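Long-range contacts in spore germination protein GerM (Bacillus subtilis subsp. subtilis str. 168, PDB 6GZB), which is of unknown molecular function but affects both sporulation and spore germination, and is built from tandem GerMN domains: residues V268-Q274 with V308-G314; T284-E290 with E317-E321. One frame throughout, in Å; residues are numbered along the deposited sequence.

How the contacts relate
Both contacts lie in the second GerMN domain, and their segments alternate along the chain, so the two loops cross. Strand 267-272 comes first and supplies 268-274. After a gap of unmodelled residues, 284-290 leads into helix 289-299, which returns the chain to strand 307-312. There contact 1 closes its loop by setting 308-314 beside the first strand. The chain then leaves the sheet, and 317-321 closes contact 2 against the approach to the helix. Contact 1 thus joins two neighbouring strands, and contact 2 ties the connection ahead of the helix to the loop beyond the second strand. Leu318 packs on Val310 and Val312, so the contacts touch directly.

Contact 1 of 2, residues V268-Q274 with V308-G314; sequences VTLDFNQ and VSVKVNG. With ACT (acetate ion), chain F.
Two extended strands, 268-272 and 308-312, run parallel, their axes 4.4 Å apart at closest approach and 22° from exact alignment. The register pairs Val268-Val308, Thr269-Ser309, Leu270-Val310, Asp271-Lys311 and Phe272-Val312, with CA-CA distances of 4.6-4.9 Å. Even-numbered residues of the first strand hydrogen-bond to the second: Ser309 N donates to Val268 O (2.7 Å), Leu270 N to Ser309 O, Lys311 N to Leu270 O, Phe272 N to Lys311 O and Asn313 N to Phe272 O (each 2.8 Å). The backbones of Thr269, Asp271 and Asn273 hydrogen-bond on the other edge to those of Lys262, Val258 and Lys256. Past the pairing, Asn313 (phi/psi 47/46°) and Gly314 (103/-17°) turn the chain, so that Asp271 OD1 (chi1 t) accepts Gly314 N at 2.8 Å; Asp271 OD2 is satisfied by Ser259 OG. An acetate, probably from the crystallisation liquor, takes a very short hydrogen bond from Asn313 ND2 to its OXT (2.5 Å) and a weak one from Gln274 N to OXT (3.4 Å). Leu270 CD1 meets Val308 CG1 at 3.7 Å, and Phe272 CE2 (chi1 m) meets Val310 CG1 at 4.1 Å. Helices 229-239 and 289-299 pack on this apolar face. Parallel neighbours joined through helix 289-299 form the beta-alpha-beta unit of this GerMN domain.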
ATOM      1  N   VAL A 268       7.056 -17.411  -3.289  1.00 41.08           N
ATOM      2  CA  VAL A 268       6.152 -17.723  -4.379  1.00 34.66           C
ATOM      3  C   VAL A 268       6.934 -17.854  -5.669  1.00 42.34           C
ATOM      4  O   VAL A 268       7.782 -17.014  -5.982  1.00 47.91           O
ATOM      5  CB  VAL A 268       5.086 -16.624  -4.542  1.00 31.35           C
ATOM      6  CG1 VAL A 268       4.209 -16.893  -5.755  1.00 28.87           C
ATOM      7  CG2 VAL A 268       4.252 -16.519  -3.269  1.00 37.82           C
ATOM      8  N   THR A 269       6.604 -18.877  -6.445  1.00 40.35           N
ATOM      9  CA  THR A 269       7.176 -19.040  -7.769  1.00 36.79           C
ATOM     10  C   THR A 269       6.121 -18.860  -8.841  1.00 39.87           C
ATOM     11  O   THR A 269       5.107 -19.556  -8.848  1.00 45.46           O
ATOM     12  CB  THR A 269       7.822 -20.428  -7.921  1.00 40.84           C
ATOM     13  OG1 THR A 269       8.902 -20.543  -6.991  1.00 42.25           O
ATOM     14  CG2 THR A 269       8.359 -20.621  -9.330  1.00 44.66           C
ATOM     15  N   LEU A 270       6.354 -17.895  -9.727  1.00 36.29           N
ATOM     16  CA  LEU A 270       5.446 -17.625 -10.825  1.00 32.41           C
ATOM     17  C   LEU A 270       6.058 -18.083 -12.136  1.00 41.17           C
ATOM     18  O   LEU A 270       7.252 -17.906 -12.380  1.00 43.25           O
ATOM     19  CB  LEU A 270       5.139 -16.123 -10.913  1.00 36.68           C
ATOM     20  CG  LEU A 270       4.600 -15.446  -9.654  1.00 42.76           C
ATOM     21  CD1 LEU A 270       4.490 -13.944  -9.872  1.00 34.71           C
ATOM     22  CD2 LEU A 270       3.248 -16.032  -9.276  1.00 42.07           C
ATOM     23  N   ASP A 271       5.210 -18.605 -13.007  1.00 44.76           N
ATOM     24  CA  ASP A 271       5.635 -19.087 -14.301  1.00 40.72           C
ATOM     25  C   ASP A 271       4.793 -18.397 -15.353  1.00 36.52           C
ATOM     26  O   ASP A 271       3.595 -18.633 -15.446  1.00 43.86           O
ATOM     27  CB  ASP A 271       5.446 -20.606 -14.375  1.00 54.23           C
ATOM     28  CG  ASP A 271       6.196 -21.237 -15.538  1.00 60.53           C
ATOM     29  OD1 ASP A 271       6.922 -20.515 -16.259  1.00 49.59           O
ATOM     30  OD2 ASP A 271       6.049 -22.463 -15.726  1.00 59.22           O
ATOM     31  N   PHE A 272       5.392 -17.470 -16.052  1.00 38.38           N
ATOM     32  CA  PHE A 272       4.679 -16.676 -16.994  1.00 34.93           C
ATOM     33  C   PHE A 272       4.798 -17.128 -18.412  1.00 43.73           C
ATOM     34  O   PHE A 272       5.607 -17.933 -18.756  1.00 50.11           O
ATOM     35  CB  PHE A 272       5.240 -15.260 -16.971  1.00 40.49           C
ATOM     36  CG  PHE A 272       4.903 -14.475 -15.756  1.00 35.72           C
ATOM     37  CD1 PHE A 272       3.692 -13.867 -15.639  1.00 37.77           C
ATOM     38  CD2 PHE A 272       5.820 -14.305 -14.768  1.00 35.78           C
ATOM     39  CE1 PHE A 272       3.382 -13.131 -14.542  1.00 32.53           C
ATOM     40  CE2 PHE A 272       5.524 -13.576 -13.660  1.00 37.40           C
ATOM     41  CZ  PHE A 272       4.301 -12.986 -13.550  1.00 38.50           C
ATOM     42  N   ASN A 273       3.953 -16.563 -19.238  1.00 42.70           N
ATOM     43  CA  ASN A 273       4.042 -16.759 -20.653  1.00 44.04           C
ATOM     44  C   ASN A 273       4.982 -15.691 -21.212  1.00 45.14           C
ATOM     45  O   ASN A 273       5.553 -14.916 -20.486  1.00 54.75           O
ATOM     46  CB  ASN A 273       2.676 -16.776 -21.340  1.00 49.92           C
ATOM     47  CG  ASN A 273       1.878 -15.491 -21.176  1.00 43.74           C
ATOM     48  OD1 ASN A 273       2.324 -14.523 -20.648  1.00 38.22           O
ATOM     49  ND2 ASN A 273       0.685 -15.515 -21.669  1.00 44.52           N
ATOM     50  N   GLN A 274       5.138 -15.632 -22.513  1.00 48.71           N
ATOM     51  CA  GLN A 274       6.048 -14.687 -23.120  1.00 51.99           C
ATOM     52  C   GLN A 274       5.666 -13.221 -23.057  1.00 49.30           C
ATOM     53  O   GLN A 274       6.500 -12.370 -23.240  1.00 52.18           O
ATOM     54  CB  GLN A 274       6.347 -15.090 -24.562  1.00 61.33           C
ATOM     55  CG  GLN A 274       7.502 -16.065 -24.683  1.00 86.90           C
ATOM     56  CD  GLN A 274       7.799 -16.531 -26.106  1.00 76.54           C
ATOM     57  OE1 GLN A 274       8.014 -15.733 -27.007  1.00 75.10           O
ATOM     58  NE2 GLN A 274       7.840 -17.832 -26.289  1.00 71.88           N
ATOM     59  N   VAL A 308       9.296 -13.480  -4.182  1.00 29.77           N
ATOM     60  CA  VAL A 308       8.712 -13.944  -5.433  1.00 30.06           C
ATOM     61  C   VAL A 308       9.819 -14.282  -6.421  1.00 32.31           C
ATOM     62  O   VAL A 308      10.683 -13.452  -6.699  1.00 33.65           O
ATOM     63  CB  VAL A 308       7.825 -12.861  -6.077  1.00 29.27           C
ATOM     64  CG1 VAL A 308       7.116 -13.408  -7.311  1.00 26.75           C
ATOM     65  CG2 VAL A 308       6.846 -12.306  -5.062  1.00 31.94           C
ATOM     66  N   SER A 309       9.790 -15.507  -6.938  1.00 32.96           N
ATOM     67  CA  SER A 309      10.676 -15.919  -8.020  1.00 35.20           C
ATOM     68  C   SER A 309       9.874 -15.980  -9.293  1.00 38.35           C
ATOM     69  O   SER A 309       8.717 -16.422  -9.287  1.00 40.98           O
ATOM     70  CB  SER A 309      11.272 -17.304  -7.736  1.00 36.64           C
ATOM     71  OG  SER A 309      11.985 -17.309  -6.514  1.00 38.88           O
ATOM     72  N   VAL A 310      10.482 -15.541 -10.387  1.00 35.57           N
ATOM     73  CA  VAL A 310       9.769 -15.448 -11.651  1.00 32.82           C
ATOM     74  C   VAL A 310      10.440 -16.285 -12.724  1.00 36.15           C
ATOM     75  O   VAL A 310      11.661 -16.309 -12.833  1.00 48.10           O
ATOM     76  CB  VAL A 310       9.641 -13.988 -12.123  1.00 37.19           C
ATOM     77  CG1 VAL A 310       8.783 -13.185 -11.140  1.00 38.97           C
ATOM     78  CG2 VAL A 310      11.018 -13.359 -12.285  1.00 42.69           C
ATOM     79  N   LYS A 311       9.626 -17.017 -13.473  1.00 36.82           N
ATOM     80  CA  LYS A 311      10.099 -17.806 -14.593  1.00 39.23           C
ATOM     81  C   LYS A 311       9.248 -17.485 -15.788  1.00 40.11           C
ATOM     82  O   LYS A 311       8.145 -16.965 -15.644  1.00 40.69           O
ATOM     83  CB  LYS A 311       9.991 -19.305 -14.297  1.00 36.08           C
ATOM     84  CG  LYS A 311      10.779 -19.745 -13.075  1.00 48.76           C
ATOM     85  CD  LYS A 311      10.768 -21.257 -12.905  1.00 51.29           C
ATOM     86  CE  LYS A 311      11.267 -21.647 -11.521  1.00 59.38           C
ATOM     87  NZ  LYS A 311      11.456 -23.113 -11.377  1.00 70.13           N
ATOM     88  N   VAL A 312       9.762 -17.805 -16.971  1.00 35.25           N
ATOM     89  CA  VAL A 312       8.962 -17.761 -18.185  1.00 41.28           C
ATOM     90  C   VAL A 312       8.982 -19.128 -18.863  1.00 49.82           C
ATOM     91  O   VAL A 312      10.045 -19.698 -19.100  1.00 52.12           O
ATOM     92  CB  VAL A 312       9.458 -16.670 -19.150  1.00 41.82           C
ATOM     93  CG1 VAL A 312      10.969 -16.733 -19.310  1.00 55.12           C
ATOM     94  CG2 VAL A 312       8.758 -16.792 -20.491  1.00 50.06           C
ATOM     95  N   ASN A 313       7.793 -19.700 -19.035  1.00 61.82           N
ATOM     96  CA  ASN A 313       7.628 -21.007 -19.658  1.00 46.26           C
ATOM     97  C   ASN A 313       8.603 -22.031 -19.102  1.00 47.06           C
ATOM     98  O   ASN A 313       9.212 -22.786 -19.850  1.00 56.24           O
ATOM     99  CB  ASN A 313       7.786 -20.898 -21.169  1.00 50.54           C
ATOM    100  CG  ASN A 313       6.558 -20.318 -21.838  1.00 51.14           C
ATOM    101  OD1 ASN A 313       5.435 -20.771 -21.609  1.00 52.13           O
ATOM    102  ND2 ASN A 313       6.767 -19.318 -22.681  1.00 45.18           N
ATOM    103  N   GLY A 314       8.734 -22.065 -17.782  1.00 48.45           N
ATOM    104  CA  GLY A 314       9.462 -23.135 -17.112  1.00 48.58           C
ATOM    105  C   GLY A 314      10.857 -22.753 -16.646  1.00 44.45           C
ATOM    106  O   GLY A 314      11.432 -23.435 -15.802  1.00 39.42           O
TER
HETATM  107  C   ACT F 402       3.713 -18.561 -24.552  1.00 47.90           C
HETATM  108  O   ACT F 402       3.392 -17.698 -25.394  1.00 45.84           O
HETATM  109  OXT ACT F 402       4.868 -18.622 -24.096  1.00 57.92           O
HETATM  110  CH3 ACT F 402       2.698 -19.540 -24.040  1.00 56.06           C

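Contact 2 of 2, residues T284-E290 with E317-E321; sequences TKMISSE and ELVNE
Short extended runs, Met286-Ser288 and Leu318-Asn320, meet where segments 284-290 and 317-321 touch, their end-to-end directions 57° apart. Lys285 before the first run is left-handed (phi/psi 68/57°), Ser289 and Glu290 after it are helical, and Glu321 turns off the second (-74/-20°). Met286 and Val319, with CA atoms 4.8 Å apart, form a single beta bridge: Val319 N donates to Lys285 O at 3.0 Å, and Val319 O accepts from Ile287 N at 3.0 Å. The side chain of Lys285, m at chi1 and t thereafter, reaches Glu317 for a salt bridge, NZ to OE2 2.6 Å. Met286 CB touches Val319 CG2 at 4.2 Å, and with chi1 and chi2 both t its SD approaches Glu321 CA to 3.6 Å. Glu321 bends its carboxylate to the start of the helix, where OE2 accepts a weak hydrogen bond from Ser289 N at 3.3 Å; it also lies 3.8 Å from Glu290 OE1, a proximity of like charges. One water donates to Ile287 O (2.7 Å) and weakly accepts from Glu321 N (3.2 Å), spanning the segments where they diverge. Ser288 (chi1 p) is the N-cap: its OG bonds Val291 N and also Asp250. Asn320 OD1 accepts from Glu324 N, four residues further on in the same loop. Ile287 packs on Ile276 and Leu326, and Leu318 on Val310 and Val312, so this surface contact joins the start of helix 289-299 to the loop between strands 307-312 and 330-331.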
ATOM      1  N   THR A 284      16.312 -11.018 -25.590  1.00 95.54           N
ATOM      2  CA  THR A 284      16.958 -10.670 -24.329  1.00 87.86           C
ATOM      3  C   THR A 284      16.091 -11.032 -23.110  1.00 90.35           C
ATOM      4  O   THR A 284      16.609 -11.415 -22.059  1.00 92.63           O
ATOM      5  CB  THR A 284      17.344  -9.173 -24.295  1.00 86.32           C
ATOM      6  OG1 THR A 284      16.982  -8.603 -23.032  1.00102.67           O
ATOM      7  CG2 THR A 284      16.653  -8.397 -25.419  1.00 78.19           C
ATOM      8  N   LYS A 285      14.772 -10.934 -23.268  1.00 56.03           N
ATOM      9  CA  LYS A 285      13.816 -11.408 -22.258  1.00 56.22           C
ATOM     10  C   LYS A 285      13.844 -10.572 -20.979  1.00 46.08           C
ATOM     11  O   LYS A 285      13.990 -11.088 -19.869  1.00 53.02           O
ATOM     12  CB  LYS A 285      14.031 -12.882 -21.941  1.00 54.34           C
ATOM     13  CG  LYS A 285      13.584 -13.811 -23.058  1.00 58.80           C
ATOM     14  CD  LYS A 285      13.681 -15.264 -22.632  1.00 65.83           C
ATOM     15  CE  LYS A 285      13.567 -16.206 -23.818  1.00 67.08           C
ATOM     16  NZ  LYS A 285      13.011 -17.515 -23.385  1.00 83.46           N
ATOM     17  N   MET A 286      13.621  -9.279 -21.154  1.00 37.09           N
ATOM     18  CA  MET A 286      13.647  -8.331 -20.066  1.00 44.64           C
ATOM     19  C   MET A 286      12.250  -8.139 -19.486  1.00 36.29           C
ATOM     20  O   MET A 286      11.278  -7.942 -20.207  1.00 35.58           O
ATOM     21  CB  MET A 286      14.177  -6.989 -20.569  1.00 43.21           C
ATOM     22  CG  MET A 286      14.481  -5.989 -19.466  1.00 46.19           C
ATOM     23  SD  MET A 286      15.240  -4.494 -20.112  1.00 66.40           S
ATOM     24  CE  MET A 286      16.892  -5.095 -20.496  1.00 73.68           C
ATOM     25  N   ILE A 287      12.170  -8.173 -18.166  1.00 43.96           N
ATOM     26  CA  ILE A 287      10.964  -7.783 -17.463  1.00 37.76           C
ATOM     27  C   ILE A 287      11.194  -6.397 -16.885  1.00 35.11           C
ATOM     28  O   ILE A 287      12.244  -6.120 -16.300  1.00 33.68           O
ATOM     29  CB  ILE A 287      10.639  -8.791 -16.345  1.00 35.39           C
ATOM     30  CG1 ILE A 287       9.298  -8.463 -15.698  1.00 39.47           C
ATOM     31  CG2 ILE A 287      11.742  -8.811 -15.294  1.00 32.40           C
ATOM     32  CD1 ILE A 287       8.774  -9.573 -14.804  1.00 31.99           C
ATOM     33  N   SER A 288      10.256  -5.492 -17.127  1.00 32.12           N
ATOM     34  CA  SER A 288      10.444  -4.109 -16.719  1.00 31.28           C
ATOM     35  C   SER A 288      10.378  -3.988 -15.201  1.00 28.87           C
ATOM     36  O   SER A 288       9.768  -4.812 -14.520  1.00 28.72           O
ATOM     37  CB  SER A 288       9.383  -3.213 -17.361  1.00 34.94           C
ATOM     38  OG  SER A 288       8.195  -3.205 -16.602  1.00 37.10           O
ATOM     39  N   SER A 289      11.053  -2.978 -14.679  1.00 29.36           N
ATOM     40  CA  SER A 289      11.046  -2.688 -13.259  1.00 33.76           C
ATOM     41  C   SER A 289       9.639  -2.436 -12.728  1.00 30.63           C
ATOM     42  O   SER A 289       9.343  -2.744 -11.576  1.00 33.25           O
ATOM     43  CB  SER A 289      11.908  -1.461 -12.992  1.00 36.04           C
ATOM     44  OG  SER A 289      13.242  -1.849 -12.730  1.00 71.04           O
ATOM     45  N   GLU A 290       8.810  -1.801 -13.550  1.00 26.68           N
ATOM     46  CA  GLU A 290       7.465  -1.441 -13.157  1.00 32.88           C
ATOM     47  C   GLU A 290       6.620  -2.695 -12.985  1.00 33.38           C
ATOM     48  O   GLU A 290       5.823  -2.798 -12.058  1.00 29.18           O
ATOM     49  CB  GLU A 290       6.826  -0.529 -14.213  1.00 32.82           C
ATOM     50  CG  GLU A 290       7.393   0.881 -14.218  1.00 35.00           C
ATOM     51  CD  GLU A 290       8.701   1.003 -14.982  1.00 41.81           C
ATOM     52  OE1 GLU A 290       9.141   0.008 -15.594  1.00 38.68           O
ATOM     53  OE2 GLU A 290       9.307   2.090 -14.937  1.00 38.79           O
ATOM     54  N   GLU A 317      14.835 -17.446 -16.985  1.00 41.55           N
ATOM     55  CA  GLU A 317      15.562 -16.777 -18.051  1.00 43.24           C
ATOM     56  C   GLU A 317      15.256 -15.284 -18.115  1.00 47.96           C
ATOM     57  O   GLU A 317      15.608 -14.618 -19.088  1.00 41.81           O
ATOM     58  CB  GLU A 317      15.192 -17.404 -19.398  1.00 55.04           C
ATOM     59  CG  GLU A 317      15.829 -18.759 -19.652  1.00 79.43           C
ATOM     60  CD  GLU A 317      15.395 -19.358 -20.973  1.00 86.53           C
ATOM     61  OE1 GLU A 317      15.807 -20.500 -21.269  1.00 87.53           O
ATOM     62  OE2 GLU A 317      14.645 -18.680 -21.713  1.00 69.63           O
ATOM     63  N   LEU A 318      14.517 -14.757 -17.145  1.00 51.22           N
ATOM     64  CA  LEU A 318      14.188 -13.329 -17.194  1.00 43.20           C
ATOM     65  C   LEU A 318      15.363 -12.508 -16.683  1.00 32.22           C
ATOM     66  O   LEU A 318      16.054 -12.916 -15.746  1.00 33.58           O
ATOM     67  CB  LEU A 318      12.920 -13.012 -16.400  1.00 40.95           C
ATOM     68  CG  LEU A 318      11.649 -13.656 -16.957  1.00 36.62           C
ATOM     69  CD1 LEU A 318      10.575 -13.720 -15.888  1.00 44.32           C
ATOM     70  CD2 LEU A 318      11.156 -12.924 -18.187  1.00 37.84           C
ATOM     71  N   VAL A 319      15.614 -11.376 -17.333  1.00 32.82           N
ATOM     72  CA  VAL A 319      16.580 -10.417 -16.828  1.00 36.41           C
ATOM     73  C   VAL A 319      15.884  -9.101 -16.527  1.00 32.71           C
ATOM     74  O   VAL A 319      14.846  -8.798 -17.091  1.00 30.58           O
ATOM     75  CB  VAL A 319      17.740 -10.186 -17.820  1.00 38.39           C
ATOM     76  CG1 VAL A 319      18.341 -11.518 -18.250  1.00 37.71           C
ATOM     77  CG2 VAL A 319      17.262  -9.419 -19.037  1.00 45.60           C
ATOM     78  N   ASN A 320      16.455  -8.325 -15.619  1.00 35.80           N
ATOM     79  CA  ASN A 320      15.903  -7.016 -15.303  1.00 37.42           C
ATOM     80  C   ASN A 320      16.470  -5.976 -16.266  1.00 47.11           C
ATOM     81  O   ASN A 320      17.068  -6.324 -17.283  1.00 41.59           O
ATOM     82  CB  ASN A 320      16.209  -6.643 -13.849  1.00 32.73           C
ATOM     83  CG  ASN A 320      17.696  -6.468 -13.589  1.00 34.88           C
ATOM     84  OD1 ASN A 320      18.504  -6.404 -14.516  1.00 38.19           O
ATOM     85  ND2 ASN A 320      18.064  -6.423 -12.321  1.00 34.81           N
ATOM     86  N   GLU A 321      16.262  -4.698 -15.961  1.00 42.03           N
ATOM     87  CA  GLU A 321      16.606  -3.634 -16.903  1.00 47.88           C
ATOM     88  C   GLU A 321      18.115  -3.412 -16.967  1.00 40.81           C
ATOM     89  O   GLU A 321      18.620  -2.875 -17.943  1.00 47.27           O
ATOM     90  CB  GLU A 321      15.885  -2.335 -16.529  1.00 50.89           C
ATOM     91  CG  GLU A 321      14.371  -2.490 -16.426  1.00 50.81           C
ATOM     92  CD  GLU A 321      13.632  -1.173 -16.533  1.00 60.16           C
ATOM     93  OE1 GLU A 321      14.173  -0.148 -16.070  1.00 66.38           O
ATOM     94  OE2 GLU A 321      12.499  -1.167 -17.056  1.00 56.15           O
TER
HETATM   95  O   HOH W   1      13.555  -4.884 -14.327  1.00 35.41           O